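Local coordinates for leucine--tRNA ligase (Agrobacterium radiobacter, PDB 5AH5), which probably joins L-leucine to tRNA(Leu) at the expense of ATP, as a class I leucyl-tRNA synthetase, at residues Tyr34-Phe39 against Tyr496-Tyr500; Trp119-Leu123 against Arg499-Pro503. All coordinates share one frame; numbering follows the deposited sequence.

Contact 1: Tyr34-Phe39 against Tyr496-Tyr500; sequences YVLEMF and YFLRY. With LSS (5'-O-(L-leucylsulfamoyl)adenosine), chain I.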
loop_
_atom_site.group_PDB
_atom_site.type_symbol
_atom_site.label_atom_id
_atom_site.label_comp_id
_atom_site.label_asym_id
_atom_site.label_seq_id
_atom_site.Cartn_x
_atom_site.Cartn_y
_atom_site.Cartn_z
ATOM N N TYR B 34 8.256 11.449 6.551
ATOM C CA TYR B 34 7.577 10.296 7.131
ATOM C C TYR B 34 7.571 9.146 6.113
ATOM O O TYR B 34 6.831 9.172 5.172
ATOM C CB TYR B 34 6.139 10.711 7.452
ATOM C CG TYR B 34 5.285 9.736 8.304
ATOM C CD1 TYR B 34 5.817 8.607 8.876
ATOM C CD2 TYR B 34 3.948 10.021 8.561
ATOM C CE1 TYR B 34 5.022 7.759 9.636
ATOM C CE2 TYR B 34 3.145 9.184 9.343
ATOM C CZ TYR B 34 3.713 8.084 9.893
ATOM O OH TYR B 34 2.936 7.237 10.621
ATOM N N VAL B 35 8.372 8.153 6.358
ATOM C CA VAL B 35 8.399 6.969 5.526
ATOM C C VAL B 35 7.897 5.802 6.370
ATOM O O VAL B 35 8.377 5.608 7.434
ATOM C CB VAL B 35 9.818 6.626 5.022
ATOM C CG1 VAL B 35 10.898 6.786 6.065
ATOM C CG2 VAL B 35 9.875 5.221 4.440
ATOM N N LEU B 36 6.947 5.032 5.868
ATOM C CA LEU B 36 6.580 3.798 6.553
ATOM C C LEU B 36 6.241 2.724 5.592
ATOM O O LEU B 36 6.110 2.986 4.402
ATOM C CB LEU B 36 5.416 4.056 7.501
ATOM C CG LEU B 36 3.959 4.149 7.091
ATOM C CD1 LEU B 36 3.076 4.133 8.325
ATOM C CD2 LEU B 36 3.705 5.376 6.321
ATOM N N GLU B 37 6.080 1.535 6.143
ATOM C CA GLU B 37 5.781 0.335 5.415
ATOM C C GLU B 37 4.555 -0.296 6.076
ATOM O O GLU B 37 4.217 0.008 7.248
ATOM C CB GLU B 37 6.885 -0.675 5.587
ATOM C CG GLU B 37 8.283 -0.272 5.176
ATOM C CD GLU B 37 9.142 0.110 6.332
ATOM O OE1 GLU B 37 8.914 -0.423 7.446
ATOM O OE2 GLU B 37 10.094 0.933 6.121
ATOM N N MET B 38 3.906 -1.183 5.339
ATOM C CA MET B 38 2.713 -1.861 5.867
ATOM C C MET B 38 3.082 -2.770 7.012
ATOM O O MET B 38 3.825 -3.762 6.849
ATOM C CB MET B 38 1.937 -2.584 4.777
ATOM C CG MET B 38 1.224 -1.654 3.849
ATOM S SD MET B 38 0.360 -2.646 2.631
ATOM C CE MET B 38 -0.030 -1.449 1.401
ATOM N N PHE B 39 2.641 -2.363 8.219
ATOM C CA PHE B 39 2.970 -3.104 9.471
ATOM C C PHE B 39 2.446 -4.548 9.457
ATOM O O PHE B 39 1.481 -4.827 8.796
ATOM C CB PHE B 39 2.642 -2.268 10.736
ATOM C CG PHE B 39 1.169 -2.195 11.160
ATOM C CD1 PHE B 39 0.117 -2.197 10.257
ATOM C CD2 PHE B 39 0.857 -1.963 12.506
ATOM C CE1 PHE B 39 -1.175 -2.063 10.696
ATOM C CE2 PHE B 39 -0.452 -1.833 12.928
ATOM C CZ PHE B 39 -1.466 -1.845 12.040
ATOM N N TYR B 496 -3.840 3.592 11.923
ATOM C CA TYR B 496 -2.651 3.414 12.797
ATOM C C TYR B 496 -1.490 4.356 12.547
ATOM O O TYR B 496 -0.669 4.629 13.455
ATOM C CB TYR B 496 -2.124 1.976 12.681
ATOM C CG TYR B 496 -1.324 1.604 11.404
ATOM C CD1 TYR B 496 -1.946 1.422 10.193
ATOM C CD2 TYR B 496 0.039 1.405 11.459
ATOM C CE1 TYR B 496 -1.230 1.056 9.049
ATOM C CE2 TYR B 496 0.785 1.034 10.323
ATOM C CZ TYR B 496 0.156 0.886 9.128
ATOM O OH TYR B 496 0.868 0.529 8.005
ATOM N N PHE B 497 -1.346 4.719 11.272
ATOM C CA PHE B 497 -0.311 5.625 10.824
ATOM C C PHE B 497 -0.484 7.032 11.454
ATOM O O PHE B 497 0.499 7.800 11.553
ATOM C CB PHE B 497 -0.259 5.700 9.256
ATOM C CG PHE B 497 -1.619 5.885 8.629
ATOM C CD1 PHE B 497 -2.143 7.121 8.449
ATOM C CD2 PHE B 497 -2.400 4.810 8.310
ATOM C CE1 PHE B 497 -3.398 7.277 7.933
ATOM C CE2 PHE B 497 -3.677 4.957 7.798
ATOM C CZ PHE B 497 -4.183 6.198 7.631
ATOM N N LEU B 498 -1.725 7.408 11.773
ATOM C CA LEU B 498 -1.989 8.603 12.583
ATOM C C LEU B 498 -1.732 8.481 14.087
ATOM O O LEU B 498 -1.815 9.508 14.806
ATOM C CB LEU B 498 -3.426 9.112 12.347
ATOM C CG LEU B 498 -3.846 9.245 10.919
ATOM C CD1 LEU B 498 -5.335 9.537 10.825
ATOM C CD2 LEU B 498 -2.958 10.272 10.227
ATOM N N ARG B 499 -1.422 7.268 14.573
ATOM C CA ARG B 499 -1.210 7.035 15.978
ATOM C C ARG B 499 0.230 6.970 16.331
ATOM O O ARG B 499 0.634 7.342 17.468
ATOM C CB ARG B 499 -1.925 5.722 16.401
ATOM C CG ARG B 499 -1.676 5.262 17.822
ATOM C CD ARG B 499 -2.434 6.152 18.800
ATOM N NE ARG B 499 -2.364 5.652 20.180
ATOM C CZ ARG B 499 -2.884 6.289 21.246
ATOM N NH1 ARG B 499 -3.520 7.446 21.093
ATOM N NH2 ARG B 499 -2.744 5.757 22.445
ATOM N N TYR B 500 1.046 6.484 15.397
ATOM C CA TYR B 500 2.490 6.378 15.638
ATOM C C TYR B 500 3.114 7.683 16.186
ATOM O O TYR B 500 4.095 7.645 16.966
ATOM C CB TYR B 500 3.172 6.061 14.315
ATOM C CG TYR B 500 3.224 4.641 13.814
ATOM C CD1 TYR B 500 3.685 3.606 14.636
ATOM C CD2 TYR B 500 3.025 4.360 12.439
ATOM C CE1 TYR B 500 3.789 2.309 14.153
ATOM C CE2 TYR B 500 3.154 3.073 11.952
ATOM C CZ TYR B 500 3.558 2.055 12.809
ATOM O OH TYR B 500 3.722 0.752 12.383
HETATM C C1 LSS I . -0.342 -7.129 6.396
HETATM N N1 LSS I . 6.943 -10.727 -0.662
HETATM O O1 LSS I . -0.559 -7.329 5.221
HETATM S S1 LSS I . 1.436 -8.834 6.470
HETATM C C2 LSS I . 6.865 -9.400 -0.599
HETATM N N2 LSS I . 0.568 -7.788 7.089
HETATM O O2 LSS I . 2.841 -7.137 1.155
HETATM N N3 LSS I . 6.183 -8.748 0.369
HETATM O O3 LSS I . 3.287 -4.882 2.679
HETATM C C4 LSS I . 5.558 -9.481 1.320
HETATM N N4 LSS I . -1.040 -6.203 8.609
HETATM O O4 LSS I . 4.814 -7.446 4.085
HETATM C C5 LSS I . 5.531 -10.868 1.255
HETATM O O5 LSS I . 2.335 -8.127 5.357
HETATM C C6 LSS I . 6.219 -11.494 0.229
HETATM N N6 LSS I . 6.248 -12.852 0.196
HETATM C C7 LSS I . -1.801 -3.559 7.151
HETATM N N7 LSS I . 4.789 -11.319 2.299
HETATM C C8 LSS I . 4.313 -10.236 2.973
HETATM C C9 LSS I . -0.935 -4.696 6.605
HETATM N N9 LSS I . 4.816 -9.121 2.380
HETATM C CA LSS I . -1.179 -6.122 7.131
HETATM C C10 LSS I . -3.238 -3.738 6.635
HETATM C C11 LSS I . -1.131 -2.197 6.748
HETATM O O1A LSS I . 0.826 -9.964 5.755
HETATM C C21 LSS I . 4.550 -7.738 2.723
HETATM C C22 LSS I . 3.124 -7.370 2.505
HETATM C C23 LSS I . 2.961 -6.119 3.372
HETATM C C24 LSS I . 3.922 -6.430 4.501
HETATM C C25 LSS I . 3.231 -7.075 5.703
HETATM O O2A LSS I . 2.423 -9.344 7.397
HETATM O O HOH W 1 4.476 0.711 9.920
#
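The rings of F39 and Y496 lie face to face, their planes only 6° apart and their centroids separated by 3.5 Å, with the two side chains running past each other in opposite directions. F39 can be followed outward. Its CB touches the hydroxyl oxygen of Y500; CG sits over CE2 of Y496; CD1 comes within 3.3 Å of Y496 CZ; CE1 lies over Y496 CE1, and CZ, its far end, over Y496 CG, where that ring joins its CB. Y496 reaches this position with CG wedged between its backbone N and carbonyl carbon (chi1 76°), and its OH arrives at the backbone of the other segment. There it takes a long, weak but nearly straight bond from F39 N (3.4 Å), while its stronger polar partner is the hydroxyl of Y523.

Two more tyrosines tie the loop to strand 32-37. The OH of Y34 donates to F497 O at 2.7 Å, in the carbonyl plane and on a lone pair, and Y500 OH reaches E37 O through one water. CD1 of L36 packs 3.8 Å from both F497 CB and Y500 CE2, at the edge of the Y500 ring.

Strand 32-37 belongs to the parallel sheet of the class I Rossmann-type catalytic domain, and its end opens into the adenylate pocket. F39 O accepts a hydrogen bond from the leucyl amino nitrogen N4 of LSS, the leucyl-adenylate analogue, at 2.9 Å. Y496 OH lies 3.6 Å from LSS C11, so both stacked residues line the pocket, the leucyl side chain meeting the ring edge of F39 and the hydroxyl end of Y496.

Contact 2: Trp119-Leu123 against Arg499-Pro503; sequences WANEL and RYPSP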
loop_
_atom_site.group_PDB
_atom_site.type_symbol
_atom_site.label_atom_id
_atom_site.label_comp_id
_atom_site.label_asym_id
_atom_site.label_seq_id
_atom_site.Cartn_x
_atom_site.Cartn_y
_atom_site.Cartn_z
ATOM N N TRP B 119 11.633 3.300 17.689
ATOM C CA TRP B 119 10.953 2.357 18.634
ATOM C C TRP B 119 10.187 3.047 19.751
ATOM O O TRP B 119 9.258 2.465 20.288
ATOM C CB TRP B 119 11.957 1.393 19.214
ATOM C CG TRP B 119 12.476 0.395 18.226
ATOM C CD1 TRP B 119 13.792 0.170 17.913
ATOM C CD2 TRP B 119 11.720 -0.598 17.503
ATOM N NE1 TRP B 119 13.884 -0.826 17.010
ATOM C CE2 TRP B 119 12.643 -1.331 16.737
ATOM C CE3 TRP B 119 10.350 -0.924 17.426
ATOM C CZ2 TRP B 119 12.268 -2.361 15.886
ATOM C CZ3 TRP B 119 9.961 -1.922 16.574
ATOM C CH2 TRP B 119 10.927 -2.639 15.795
ATOM N N ALA B 120 10.463 4.322 20.009
ATOM C CA ALA B 120 9.670 5.096 20.982
ATOM C C ALA B 120 8.314 5.302 20.454
ATOM O O ALA B 120 7.425 5.646 21.213
ATOM C CB ALA B 120 10.282 6.470 21.268
ATOM N N ASN B 121 8.158 5.158 19.144
ATOM C CA ASN B 121 6.895 5.318 18.489
ATOM C C ASN B 121 6.184 3.981 18.225
ATOM O O ASN B 121 5.176 3.979 17.600
ATOM C CB ASN B 121 7.094 6.134 17.168
ATOM C CG ASN B 121 7.547 7.555 17.461
ATOM O OD1 ASN B 121 8.711 7.774 17.601
ATOM N ND2 ASN B 121 6.601 8.473 17.705
ATOM N N GLU B 122 6.718 2.879 18.710
ATOM C CA GLU B 122 6.066 1.596 18.525
ATOM C C GLU B 122 4.654 1.538 19.106
ATOM O O GLU B 122 4.352 2.195 20.094
ATOM C CB GLU B 122 6.944 0.522 19.177
ATOM C CG GLU B 122 6.486 -0.947 19.105
ATOM C CD GLU B 122 7.435 -1.857 19.853
ATOM O OE1 GLU B 122 8.384 -1.378 20.520
ATOM O OE2 GLU B 122 7.320 -3.105 19.747
ATOM N N LEU B 123 3.781 0.786 18.452
ATOM C CA LEU B 123 2.458 0.495 18.966
ATOM C C LEU B 123 2.048 -0.918 18.616
ATOM O O LEU B 123 2.682 -1.616 17.806
ATOM C CB LEU B 123 1.400 1.465 18.440
ATOM C CG LEU B 123 1.275 1.594 16.919
ATOM C CD1 LEU B 123 0.433 0.442 16.310
ATOM C CD2 LEU B 123 0.639 2.901 16.486
ATOM N N ARG B 499 -1.422 7.268 14.573
ATOM C CA ARG B 499 -1.210 7.035 15.978
ATOM C C ARG B 499 0.230 6.970 16.331
ATOM O O ARG B 499 0.634 7.342 17.468
ATOM C CB ARG B 499 -1.925 5.722 16.401
ATOM C CG ARG B 499 -1.676 5.262 17.822
ATOM C CD ARG B 499 -2.434 6.152 18.800
ATOM N NE ARG B 499 -2.364 5.652 20.180
ATOM C CZ ARG B 499 -2.884 6.289 21.246
ATOM N NH1 ARG B 499 -3.520 7.446 21.093
ATOM N NH2 ARG B 499 -2.744 5.757 22.445
ATOM N N TYR B 500 1.046 6.484 15.397
ATOM C CA TYR B 500 2.490 6.378 15.638
ATOM C C TYR B 500 3.114 7.683 16.186
ATOM O O TYR B 500 4.095 7.645 16.966
ATOM C CB TYR B 500 3.172 6.061 14.315
ATOM C CG TYR B 500 3.224 4.641 13.814
ATOM C CD1 TYR B 500 3.685 3.606 14.636
ATOM C CD2 TYR B 500 3.025 4.360 12.439
ATOM C CE1 TYR B 500 3.789 2.309 14.153
ATOM C CE2 TYR B 500 3.154 3.073 11.952
ATOM C CZ TYR B 500 3.558 2.055 12.809
ATOM O OH TYR B 500 3.722 0.752 12.383
ATOM N N PRO B 501 2.602 8.857 15.777
ATOM C CA PRO B 501 3.311 10.048 16.306
ATOM C C PRO B 501 3.212 10.256 17.815
ATOM O O PRO B 501 4.155 10.822 18.363
ATOM C CB PRO B 501 2.637 11.206 15.592
ATOM C CG PRO B 501 2.297 10.628 14.275
ATOM C CD PRO B 501 1.716 9.257 14.675
ATOM N N SER B 502 2.130 9.780 18.488
ATOM C CA SER B 502 2.137 9.701 19.965
ATOM C C SER B 502 1.304 8.511 20.411
ATOM O O SER B 502 0.086 8.619 20.530
ATOM C CB SER B 502 1.671 10.996 20.684
ATOM O OG SER B 502 0.517 11.363 20.084
ATOM N N PRO B 503 1.969 7.371 20.567
ATOM C CA PRO B 503 1.256 6.145 20.625
ATOM C C PRO B 503 0.751 5.776 22.037
ATOM O O PRO B 503 0.026 4.782 22.174
ATOM C CB PRO B 503 2.273 5.171 20.166
ATOM C CG PRO B 503 3.554 5.678 20.722
ATOM C CD PRO B 503 3.421 7.163 20.567
#
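With CG beside its backbone N and turned away from the carbonyl carbon (chi1 -65°), N121 extends its amide across to the other loop, where ND2 meets Y500 O; L123 has CG held between N and carbonyl carbon (chi1 55°) and pushes CD2 in beside R499 and Y500. The hydrogen bond is short and fairly straight (165°), 2.7 Å from N121 ND2 to Y500 O. The acceptor lies close to the plane of the amide, although the donor stands somewhat out of the carbonyl plane. S118 OG is hydrogen-bonded to N121 OD1, engaging both ends of the group and fixing its rotation.

The acceptor sits in a type I beta turn from R499 to S502. The contact brings together two loops of the class I catalytic domain far apart in sequence: those between helices 95-112 and 128-143 and between helices 489-492 and 511-517.

Beside the amide the contact is largely packing. CD2 of L123 is 3.6 Å from R499 CG and equally near Y500 CD1, and its side chain crosses that of Y500 at about a right angle. N121 O approaches the same ring at its edge, 3.3 Å from Y500 CD1. P503 packs on the backbone of 119-123, its CG 3.6 Å from E122 O and its CB against L123 CB. The guanidinium of R499 is turned elsewhere, with NH1 hydrogen-bonded to the carbonyls of S505 and P508.

Overall arrangement
Contacts 1 and 2 illustrate how one loop can serve two neighbours: both end on the chain around R499 and Y500, and their centres are about 9 Å apart. Contact 1 is wholly buried, setting the loop against the end of a central strand beside the adenylate analogue; contact 2 lies farther out, where two loops meet. The chemistry follows. Aromatic stacking, tyrosine hydroxyls and a bridging water dominate contact 1; in contact 2, which is still mostly buried but reaches the surface at A120, E122 and P503, an amide, a leucine and a proline take over. L123 CD2 lies 3.7 Å from Y496 O and L123 CD1 4.2 Å from F39 CE2, so the contacts touch there.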